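Local coordinates for protein superoxide dismutase [Fe] (Methanothermobacter thermautotrophicus, PDB 1MA1) that destroys superoxide radicals as an iron-dependent superoxide dismutase, converting two superoxide ions and two protons into hydrogen peroxide and molecular oxygen, at residues Tyr16-Leu21 with Ile32-His37; Lys36-Tyr41 with Phe83-Met88. All coordinates share one frame; numbering follows the deposited sequence.

Interaction 1 of 2, residues Tyr16-Leu21 with Ile32-His37. With FE (Fe (III) ion), chain G.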
ATOM      1  N   TYR A  16      -5.123 -12.028 -31.565  1.00 26.56           N
ATOM      2  CA  TYR A  16      -6.065 -13.090 -31.905  1.00 26.49           C
ATOM      3  C   TYR A  16      -7.492 -12.614 -31.674  1.00 27.17           C
ATOM      4  O   TYR A  16      -7.720 -11.653 -30.941  1.00 25.84           O
ATOM      5  CB  TYR A  16      -5.796 -14.361 -31.065  1.00 26.02           C
ATOM      6  CG  TYR A  16      -5.538 -14.106 -29.590  1.00 20.72           C
ATOM      7  CD1 TYR A  16      -6.491 -13.480 -28.786  1.00 20.80           C
ATOM      8  CD2 TYR A  16      -4.317 -14.438 -29.022  1.00 18.26           C
ATOM      9  CE1 TYR A  16      -6.216 -13.185 -27.446  1.00 21.95           C
ATOM     10  CE2 TYR A  16      -4.030 -14.151 -27.697  1.00 18.92           C
ATOM     11  CZ  TYR A  16      -4.973 -13.523 -26.914  1.00 20.26           C
ATOM     12  OH  TYR A  16      -4.656 -13.201 -25.616  1.00 21.54           O
ATOM     13  N   PRO A  17      -8.475 -13.274 -32.311  1.00 27.76           N
ATOM     14  CA  PRO A  17      -9.878 -12.871 -32.183  1.00 27.73           C
ATOM     15  C   PRO A  17     -10.445 -13.102 -30.791  1.00 27.73           C
ATOM     16  O   PRO A  17      -9.964 -13.967 -30.057  1.00 28.85           O
ATOM     17  CB  PRO A  17     -10.584 -13.711 -33.247  1.00 27.46           C
ATOM     18  CG  PRO A  17      -9.750 -14.917 -33.348  1.00 29.40           C
ATOM     19  CD  PRO A  17      -8.331 -14.377 -33.275  1.00 28.87           C
ATOM     20  N   TYR A  18     -11.477 -12.334 -30.445  1.00 25.63           N
ATOM     21  CA  TYR A  18     -12.014 -12.307 -29.095  1.00 24.56           C
ATOM     22  C   TYR A  18     -12.552 -13.656 -28.631  1.00 25.20           C
ATOM     23  O   TYR A  18     -12.842 -13.844 -27.452  1.00 26.89           O
ATOM     24  CB  TYR A  18     -13.120 -11.239 -28.982  1.00 21.25           C
ATOM     25  CG  TYR A  18     -12.598  -9.814 -28.921  1.00 19.62           C
ATOM     26  CD1 TYR A  18     -11.712  -9.412 -27.922  1.00 18.80           C
ATOM     27  CD2 TYR A  18     -12.951  -8.879 -29.890  1.00 20.66           C
ATOM     28  CE1 TYR A  18     -11.182  -8.108 -27.894  1.00 18.93           C
ATOM     29  CE2 TYR A  18     -12.428  -7.575 -29.875  1.00 20.54           C
ATOM     30  CZ  TYR A  18     -11.536  -7.196 -28.873  1.00 20.70           C
ATOM     31  OH  TYR A  18     -10.974  -5.933 -28.878  1.00 18.76           O
ATOM     32  N   ASP A  19     -12.693 -14.603 -29.545  1.00 25.87           N
ATOM     33  CA  ASP A  19     -13.190 -15.908 -29.146  1.00 26.35           C
ATOM     34  C   ASP A  19     -12.064 -16.922 -29.246  1.00 27.63           C
ATOM     35  O   ASP A  19     -12.293 -18.125 -29.160  1.00 28.84           O
ATOM     36  CB  ASP A  19     -14.371 -16.323 -30.027  1.00 25.94           C
ATOM     37  CG  ASP A  19     -13.963 -16.647 -31.474  1.00 29.72           C
ATOM     38  OD1 ASP A  19     -12.865 -16.219 -31.928  1.00 29.03           O
ATOM     39  OD2 ASP A  19     -14.768 -17.332 -32.165  1.00 28.22           O
ATOM     40  N   ALA A  20     -10.839 -16.429 -29.416  1.00 27.34           N
ATOM     41  CA  ALA A  20      -9.697 -17.317 -29.611  1.00 27.42           C
ATOM     42  C   ALA A  20      -9.386 -18.171 -28.366  1.00 27.45           C
ATOM     43  O   ALA A  20      -8.669 -19.169 -28.456  1.00 27.97           O
ATOM     44  CB  ALA A  20      -8.449 -16.502 -30.038  1.00 26.41           C
ATOM     45  N   LEU A  21      -9.924 -17.780 -27.215  1.00 26.38           N
ATOM     46  CA  LEU A  21      -9.452 -18.318 -25.949  1.00 25.39           C
ATOM     47  C   LEU A  21     -10.536 -19.135 -25.255  1.00 27.03           C
ATOM     48  O   LEU A  21     -10.339 -19.622 -24.140  1.00 26.28           O
ATOM     49  CB  LEU A  21      -9.008 -17.183 -25.030  1.00 24.36           C
ATOM     50  CG  LEU A  21      -7.940 -16.224 -25.540  1.00 22.26           C
ATOM     51  CD1 LEU A  21      -7.541 -15.300 -24.391  1.00 20.00           C
ATOM     52  CD2 LEU A  21      -6.736 -17.003 -26.072  1.00 20.27           C
ATOM     53  N   ILE A  32     -14.725  -7.320 -23.042  1.00 24.50           N
ATOM     54  CA  ILE A  32     -14.868  -6.221 -22.118  1.00 26.39           C
ATOM     55  C   ILE A  32     -13.596  -5.930 -21.279  1.00 25.02           C
ATOM     56  O   ILE A  32     -13.305  -4.758 -20.998  1.00 26.16           O
ATOM     57  CB  ILE A  32     -16.142  -6.443 -21.225  1.00 28.08           C
ATOM     58  CG1 ILE A  32     -16.116  -5.505 -20.025  1.00 31.47           C
ATOM     59  CG2 ILE A  32     -16.253  -7.886 -20.810  1.00 26.54           C
ATOM     60  CD1 ILE A  32     -17.343  -5.613 -19.135  1.00 32.90           C
ATOM     61  N   HIS A  33     -12.831  -6.967 -20.918  1.00 22.08           N
ATOM     62  CA  HIS A  33     -11.528  -6.779 -20.266  1.00 22.20           C
ATOM     63  C   HIS A  33     -10.674  -5.886 -21.152  1.00 21.96           C
ATOM     64  O   HIS A  33     -10.063  -4.920 -20.678  1.00 21.51           O
ATOM     65  CB  HIS A  33     -10.807  -8.137 -20.066  1.00 21.11           C
ATOM     66  CG  HIS A  33      -9.634  -8.105 -19.126  1.00 16.45           C
ATOM     67  ND1 HIS A  33      -9.079  -9.254 -18.623  1.00 19.38           N
ATOM     68  CD2 HIS A  33      -8.924  -7.085 -18.571  1.00 17.23           C
ATOM     69  CE1 HIS A  33      -8.086  -8.956 -17.799  1.00 21.47           C
ATOM     70  NE2 HIS A  33      -7.966  -7.641 -17.747  1.00 20.91           N
ATOM     71  N   HIS A  34     -10.634  -6.214 -22.442  1.00 20.81           N
ATOM     72  CA  HIS A  34      -9.780  -5.509 -23.386  1.00 20.29           C
ATOM     73  C   HIS A  34     -10.297  -4.112 -23.656  1.00 21.93           C
ATOM     74  O   HIS A  34      -9.541  -3.144 -23.608  1.00 25.18           O
ATOM     75  CB  HIS A  34      -9.699  -6.272 -24.699  1.00 17.34           C
ATOM     76  CG  HIS A  34      -8.796  -5.639 -25.710  1.00 15.22           C
ATOM     77  ND1 HIS A  34      -9.207  -5.315 -26.986  1.00 13.22           N
ATOM     78  CD2 HIS A  34      -7.492  -5.266 -25.634  1.00 15.37           C
ATOM     79  CE1 HIS A  34      -8.205  -4.773 -27.651  1.00 12.57           C
ATOM     80  NE2 HIS A  34      -7.152  -4.734 -26.850  1.00 14.58           N
ATOM     81  N   GLN A  35     -11.591  -3.995 -23.929  1.00 21.82           N
ATOM     82  CA  GLN A  35     -12.093  -2.790 -24.567  1.00 22.97           C
ATOM     83  C   GLN A  35     -12.555  -1.768 -23.570  1.00 22.38           C
ATOM     84  O   GLN A  35     -12.631  -0.582 -23.891  1.00 22.28           O
ATOM     85  CB  GLN A  35     -13.250  -3.108 -25.500  1.00 24.34           C
ATOM     86  CG  GLN A  35     -12.918  -4.164 -26.499  1.00 25.48           C
ATOM     87  CD  GLN A  35     -13.703  -3.994 -27.763  1.00 26.97           C
ATOM     88  OE1 GLN A  35     -14.854  -3.538 -27.736  1.00 24.49           O
ATOM     89  NE2 GLN A  35     -13.093  -4.363 -28.896  1.00 26.86           N
ATOM     90  N   LYS A  36     -12.881  -2.229 -22.370  1.00 22.19           N
ATOM     91  CA  LYS A  36     -13.273  -1.319 -21.298  1.00 24.04           C
ATOM     92  C   LYS A  36     -12.130  -1.005 -20.331  1.00 24.18           C
ATOM     93  O   LYS A  36     -11.766   0.159 -20.141  1.00 26.09           O
ATOM     94  CB  LYS A  36     -14.451  -1.893 -20.528  1.00 22.94           C
ATOM     95  CG  LYS A  36     -15.672  -2.075 -21.379  1.00 22.68           C
ATOM     96  CD  LYS A  36     -16.057  -0.763 -22.021  1.00 21.16           C
ATOM     97  CE  LYS A  36     -17.206  -0.953 -23.000  1.00 23.91           C
ATOM     98  NZ  LYS A  36     -17.679   0.332 -23.571  1.00 25.87           N
ATOM     99  N   HIS A  37     -11.559  -2.035 -19.724  1.00 22.67           N
ATOM    100  CA  HIS A  37     -10.583  -1.821 -18.664  1.00 21.62           C
ATOM    101  C   HIS A  37      -9.220  -1.432 -19.223  1.00 21.96           C
ATOM    102  O   HIS A  37      -8.666  -0.392 -18.859  1.00 22.63           O
ATOM    103  CB  HIS A  37     -10.470  -3.072 -17.780  1.00 19.94           C
ATOM    104  CG  HIS A  37     -11.740  -3.396 -17.057  1.00 20.26           C
ATOM    105  ND1 HIS A  37     -12.233  -2.617 -16.034  1.00 20.92           N
ATOM    106  CD2 HIS A  37     -12.672  -4.358 -17.274  1.00 19.77           C
ATOM    107  CE1 HIS A  37     -13.413  -3.078 -15.655  1.00 21.37           C
ATOM    108  NE2 HIS A  37     -13.700  -4.135 -16.395  1.00 19.62           N
TER
HETATM  109 FE    FE G 206      -7.407  -6.510 -16.046  0.50 43.26          FE
HETATM  110  O   HOH W   1      -6.575  -5.508 -14.641  0.50  2.39           O
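The phenol ring of Tyr-18 and the imidazole of His-34 meet obliquely: ND1 of His-34 lies at the rim of the phenol, near its plane, and the Tyr-18 hydroxyl lies at the imidazole edge, in its plane. The rings are inclined at 48°, their centroids 5.6 Å apart, so neither covers the other's face. The carboxamide of Gln-35 comes to the hydroxyl obliquely, its plane almost perpendicular to the phenol; the glutamine chain, extended beyond CG, carries NE2 to the oxygen.

A single oxygen carries the contact. Tyr-18 OH hydrogen-bonds His-34 ND1 at 2.7 Å, and it accepts the N-H of Gln-35 NE2 at 2.6 Å with an N-H...O angle of 156°. The oxygen lies near the amide plane, and the bond is somewhat bent. Two bonds thus grip the hydroxyl, and adjacent residues of the helix supply both. With CG of Tyr-18 anti to its carbonyl carbon (chi1 -76°), the ring leaves the type I turn from Pro-17 to Ala-20 and reaches the helix. His-34 is buried and uses both nitrogens, since NE2 hydrogen-bonds Pro-12 O.

Neighbouring His-33 turns to the metal: its NE2 binds the ferric ion at 2.1 Å, nearly opposite water 1, which lies 1.9 Å from the iron. His-81, Asp-167 and His-171 complete the site.

Within the alpha-hairpin domain of the iron/manganese superoxide dismutases, the contact ties the loop before the first long helix, 27-57, back to that helix, with Tyr-18 also resting on Arg-27 and Thr-31. Trp-85 of helix 64-86 meets His-34 edge-to-face, strand 164-167 supplies Asp-167 to the iron, and His-37 hydrogen-bonds Tyr-174 of the second subunit.

Interaction 2 of 2, residues Lys36-Tyr41 with Phe83-Met88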
ATOM      1  N   LYS A  36     -12.881  -2.229 -22.370  1.00 22.19           N
ATOM      2  CA  LYS A  36     -13.273  -1.319 -21.298  1.00 24.04           C
ATOM      3  C   LYS A  36     -12.130  -1.005 -20.331  1.00 24.18           C
ATOM      4  O   LYS A  36     -11.766   0.159 -20.141  1.00 26.09           O
ATOM      5  CB  LYS A  36     -14.451  -1.893 -20.528  1.00 22.94           C
ATOM      6  CG  LYS A  36     -15.672  -2.075 -21.379  1.00 22.68           C
ATOM      7  CD  LYS A  36     -16.057  -0.763 -22.021  1.00 21.16           C
ATOM      8  CE  LYS A  36     -17.206  -0.953 -23.000  1.00 23.91           C
ATOM      9  NZ  LYS A  36     -17.679   0.332 -23.571  1.00 25.87           N
ATOM     10  N   HIS A  37     -11.559  -2.035 -19.724  1.00 22.67           N
ATOM     11  CA  HIS A  37     -10.583  -1.821 -18.664  1.00 21.62           C
ATOM     12  C   HIS A  37      -9.220  -1.432 -19.223  1.00 21.96           C
ATOM     13  O   HIS A  37      -8.666  -0.392 -18.859  1.00 22.63           O
ATOM     14  CB  HIS A  37     -10.470  -3.072 -17.780  1.00 19.94           C
ATOM     15  CG  HIS A  37     -11.740  -3.396 -17.057  1.00 20.26           C
ATOM     16  ND1 HIS A  37     -12.233  -2.617 -16.034  1.00 20.92           N
ATOM     17  CD2 HIS A  37     -12.672  -4.358 -17.274  1.00 19.77           C
ATOM     18  CE1 HIS A  37     -13.413  -3.078 -15.655  1.00 21.37           C
ATOM     19  NE2 HIS A  37     -13.700  -4.135 -16.395  1.00 19.62           N
ATOM     20  N   HIS A  38      -8.679  -2.250 -20.117  1.00 20.80           N
ATOM     21  CA  HIS A  38      -7.371  -1.959 -20.655  1.00 17.78           C
ATOM     22  C   HIS A  38      -7.436  -0.561 -21.244  1.00 18.16           C
ATOM     23  O   HIS A  38      -6.517   0.239 -21.066  1.00 19.54           O
ATOM     24  CB  HIS A  38      -6.985  -2.983 -21.728  1.00 15.05           C
ATOM     25  CG  HIS A  38      -5.541  -2.916 -22.135  1.00 14.13           C
ATOM     26  ND1 HIS A  38      -4.975  -3.799 -23.031  1.00 14.62           N
ATOM     27  CD2 HIS A  38      -4.539  -2.088 -21.743  1.00 13.40           C
ATOM     28  CE1 HIS A  38      -3.692  -3.524 -23.170  1.00 14.26           C
ATOM     29  NE2 HIS A  38      -3.401  -2.490 -22.397  1.00 15.28           N
ATOM     30  N   GLN A  39      -8.538  -0.263 -21.929  1.00 17.68           N
ATOM     31  CA  GLN A  39      -8.749   1.069 -22.508  1.00 16.14           C
ATOM     32  C   GLN A  39      -8.709   2.158 -21.429  1.00 15.19           C
ATOM     33  O   GLN A  39      -8.141   3.225 -21.632  1.00 16.48           O
ATOM     34  CB  GLN A  39     -10.086   1.114 -23.225  1.00 13.58           C
ATOM     35  CG  GLN A  39     -10.357   2.424 -23.891  1.00 11.93           C
ATOM     36  CD  GLN A  39      -9.408   2.701 -25.039  1.00 10.94           C
ATOM     37  OE1 GLN A  39      -9.342   1.948 -25.999  1.00  6.54           O
ATOM     38  NE2 GLN A  39      -8.671   3.808 -24.941  1.00 12.59           N
ATOM     39  N   ALA A  40      -9.296   1.867 -20.277  1.00 12.97           N
ATOM     40  CA  ALA A  40      -9.345   2.841 -19.197  1.00 16.15           C
ATOM     41  C   ALA A  40      -7.932   3.234 -18.719  1.00 17.05           C
ATOM     42  O   ALA A  40      -7.688   4.395 -18.334  1.00 15.80           O
ATOM     43  CB  ALA A  40     -10.184   2.291 -18.026  1.00 12.48           C
ATOM     44  N   TYR A  41      -7.001   2.279 -18.757  1.00 16.38           N
ATOM     45  CA  TYR A  41      -5.625   2.578 -18.360  1.00 16.79           C
ATOM     46  C   TYR A  41      -4.880   3.396 -19.411  1.00 16.90           C
ATOM     47  O   TYR A  41      -4.143   4.309 -19.059  1.00 16.89           O
ATOM     48  CB  TYR A  41      -4.848   1.291 -18.028  1.00 13.52           C
ATOM     49  CG  TYR A  41      -5.550   0.476 -16.976  1.00 16.72           C
ATOM     50  CD1 TYR A  41      -6.005   1.075 -15.802  1.00 16.64           C
ATOM     51  CD2 TYR A  41      -5.882  -0.858 -17.200  1.00 17.04           C
ATOM     52  CE1 TYR A  41      -6.780   0.374 -14.898  1.00 17.70           C
ATOM     53  CE2 TYR A  41      -6.670  -1.563 -16.294  1.00 17.61           C
ATOM     54  CZ  TYR A  41      -7.120  -0.939 -15.151  1.00 17.73           C
ATOM     55  OH  TYR A  41      -7.957  -1.591 -14.278  1.00 18.61           O
ATOM     56  N   PHE A  83       1.479  -7.378 -21.688  1.00 20.82           N
ATOM     57  CA  PHE A  83       2.157  -8.668 -21.601  1.00 20.67           C
ATOM     58  C   PHE A  83       1.184  -9.821 -21.392  1.00 20.17           C
ATOM     59  O   PHE A  83       1.458 -10.947 -21.801  1.00 19.05           O
ATOM     60  CB  PHE A  83       3.193  -8.671 -20.461  1.00 20.86           C
ATOM     61  CG  PHE A  83       4.462  -7.925 -20.777  1.00 22.04           C
ATOM     62  CD1 PHE A  83       4.475  -6.534 -20.863  1.00 22.58           C
ATOM     63  CD2 PHE A  83       5.649  -8.610 -21.005  1.00 22.65           C
ATOM     64  CE1 PHE A  83       5.644  -5.847 -21.169  1.00 21.47           C
ATOM     65  CE2 PHE A  83       6.825  -7.922 -21.315  1.00 21.56           C
ATOM     66  CZ  PHE A  83       6.819  -6.540 -21.397  1.00 20.73           C
ATOM     67  N   PHE A  84       0.058  -9.534 -20.740  1.00 21.54           N
ATOM     68  CA  PHE A  84      -0.943 -10.554 -20.433  1.00 20.18           C
ATOM     69  C   PHE A  84      -1.507 -11.126 -21.728  1.00 19.86           C
ATOM     70  O   PHE A  84      -1.469 -12.331 -21.942  1.00 21.57           O
ATOM     71  CB  PHE A  84      -2.070  -9.945 -19.592  1.00 19.27           C
ATOM     72  CG  PHE A  84      -3.129 -10.934 -19.177  1.00 18.70           C
ATOM     73  CD1 PHE A  84      -2.784 -12.113 -18.529  1.00 19.80           C
ATOM     74  CD2 PHE A  84      -4.473 -10.672 -19.406  1.00 18.56           C
ATOM     75  CE1 PHE A  84      -3.770 -13.019 -18.112  1.00 20.72           C
ATOM     76  CE2 PHE A  84      -5.466 -11.560 -18.991  1.00 18.63           C
ATOM     77  CZ  PHE A  84      -5.113 -12.741 -18.342  1.00 18.21           C
ATOM     78  N   TRP A  85      -2.024 -10.257 -22.594  1.00 18.93           N
ATOM     79  CA  TRP A  85      -2.566 -10.693 -23.878  1.00 18.52           C
ATOM     80  C   TRP A  85      -1.503 -11.489 -24.620  1.00 18.17           C
ATOM     81  O   TRP A  85      -1.787 -12.491 -25.284  1.00 20.12           O
ATOM     82  CB  TRP A  85      -2.976  -9.488 -24.722  1.00 17.95           C
ATOM     83  CG  TRP A  85      -3.900  -8.532 -24.050  1.00 12.91           C
ATOM     84  CD1 TRP A  85      -3.836  -7.177 -24.100  1.00 13.86           C
ATOM     85  CD2 TRP A  85      -5.034  -8.852 -23.243  1.00 13.41           C
ATOM     86  NE1 TRP A  85      -4.861  -6.619 -23.367  1.00 15.36           N
ATOM     87  CE2 TRP A  85      -5.613  -7.627 -22.829  1.00 13.42           C
ATOM     88  CE3 TRP A  85      -5.623 -10.050 -22.827  1.00 12.04           C
ATOM     89  CZ2 TRP A  85      -6.741  -7.570 -22.026  1.00 13.78           C
ATOM     90  CZ3 TRP A  85      -6.755  -9.992 -22.024  1.00 10.78           C
ATOM     91  CH2 TRP A  85      -7.300  -8.761 -21.631  1.00 13.90           C
ATOM     92  N   GLY A  86      -0.269 -11.041 -24.487  1.00 17.05           N
ATOM     93  CA  GLY A  86       0.797 -11.598 -25.288  1.00 18.09           C
ATOM     94  C   GLY A  86       1.217 -12.997 -24.867  1.00 20.95           C
ATOM     95  O   GLY A  86       1.708 -13.764 -25.711  1.00 19.56           O
ATOM     96  N   ASN A  87       1.055 -13.340 -23.585  1.00 18.98           N
ATOM     97  CA  ASN A  87       1.406 -14.679 -23.156  1.00 20.00           C
ATOM     98  C   ASN A  87       0.182 -15.561 -22.951  1.00 22.03           C
ATOM     99  O   ASN A  87       0.186 -16.486 -22.130  1.00 20.41           O
ATOM    100  CB  ASN A  87       2.339 -14.656 -21.910  1.00 18.84           C
ATOM    101  CG  ASN A  87       1.723 -13.992 -20.654  1.00 20.26           C
ATOM    102  OD1 ASN A  87       2.407 -13.212 -19.974  1.00 18.96           O
ATOM    103  ND2 ASN A  87       0.470 -14.328 -20.320  1.00 17.52           N
ATOM    104  N   MET A  88      -0.864 -15.278 -23.735  1.00 23.72           N
ATOM    105  CA  MET A  88      -1.928 -16.253 -23.990  1.00 24.44           C
ATOM    106  C   MET A  88      -2.123 -16.502 -25.483  1.00 25.33           C
ATOM    107  O   MET A  88      -1.702 -15.707 -26.317  1.00 27.46           O
ATOM    108  CB  MET A  88      -3.259 -15.785 -23.386  1.00 22.26           C
ATOM    109  CG  MET A  88      -3.242 -15.581 -21.877  1.00 22.34           C
ATOM    110  SD  MET A  88      -4.885 -15.198 -21.175  1.00 21.09           S
ATOM    111  CE  MET A  88      -5.037 -13.488 -21.572  1.00 20.15           C
TER
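His-38 holds CG anti to its backbone N (chi1 -168°), while Trp-85 holds CG anti to its carbonyl carbon (chi1 -53°). These torsions send the imidazole out from helix 27-57 and the indole out from the end of helix 64-86, so that the two meet between the two helices. Backbones stay well apart, with CA of His-38 and CA of Trp-85 10.5 Å from each other; side chains alone make the contact.

The rings lie rim to rim, planes at 42° and centroids 4.9 Å apart for the imidazole and the five-membered ring of the indole. The two side chains slide past each other in opposite directions. ND1 of His-38 comes to the edge of the indole, near its plane, 2.8 Å from Trp-85 NE1, and CE1 of His-38 follows at 3.3 Å from the same nitrogen. Relative to the imidazole, NE1 stands obliquely. Phe-84 CD2 lies over the margin of one indole face.

The pair bridges the two arms of the alpha-hairpin domain beside the metal centre. His-38 also meets the ring of the iron ligand His-81, and Trp-85 meets His-33, another ligand, edge-to-face; the tryptophan side chain comes within about 6 Å of the iron, which places it in the second shell.

Chemically, the contact sets two aromatic ring nitrogens against each other in a buried place. His-38 NE2 is hydrogen-bonded elsewhere, which should limit rotation of the imidazole and so hold ND1 near Trp-85 NE1.

Overall arrangement
Both contacts rest on helix 27-57 and share Lys-36 and His-37, but they use different partners and depths. Interaction 1 is partly buried near the periphery and fastens a loop through two hydrogen bonds to one phenol oxygen; interaction 2 lies wholly inside, closer to the centre of the chain, and sets a rim-to-rim ring pair between the two helices of the hairpin. Their centres are 8 Å apart, and they meet directly: Tyr-16 OH probably hydrogen-bonds Trp-85 O, and His-38 N probably hydrogen-bonds His-33 O. Both lie beside the iron site, interaction 1 containing a ligand and interaction 2 second-shell groups.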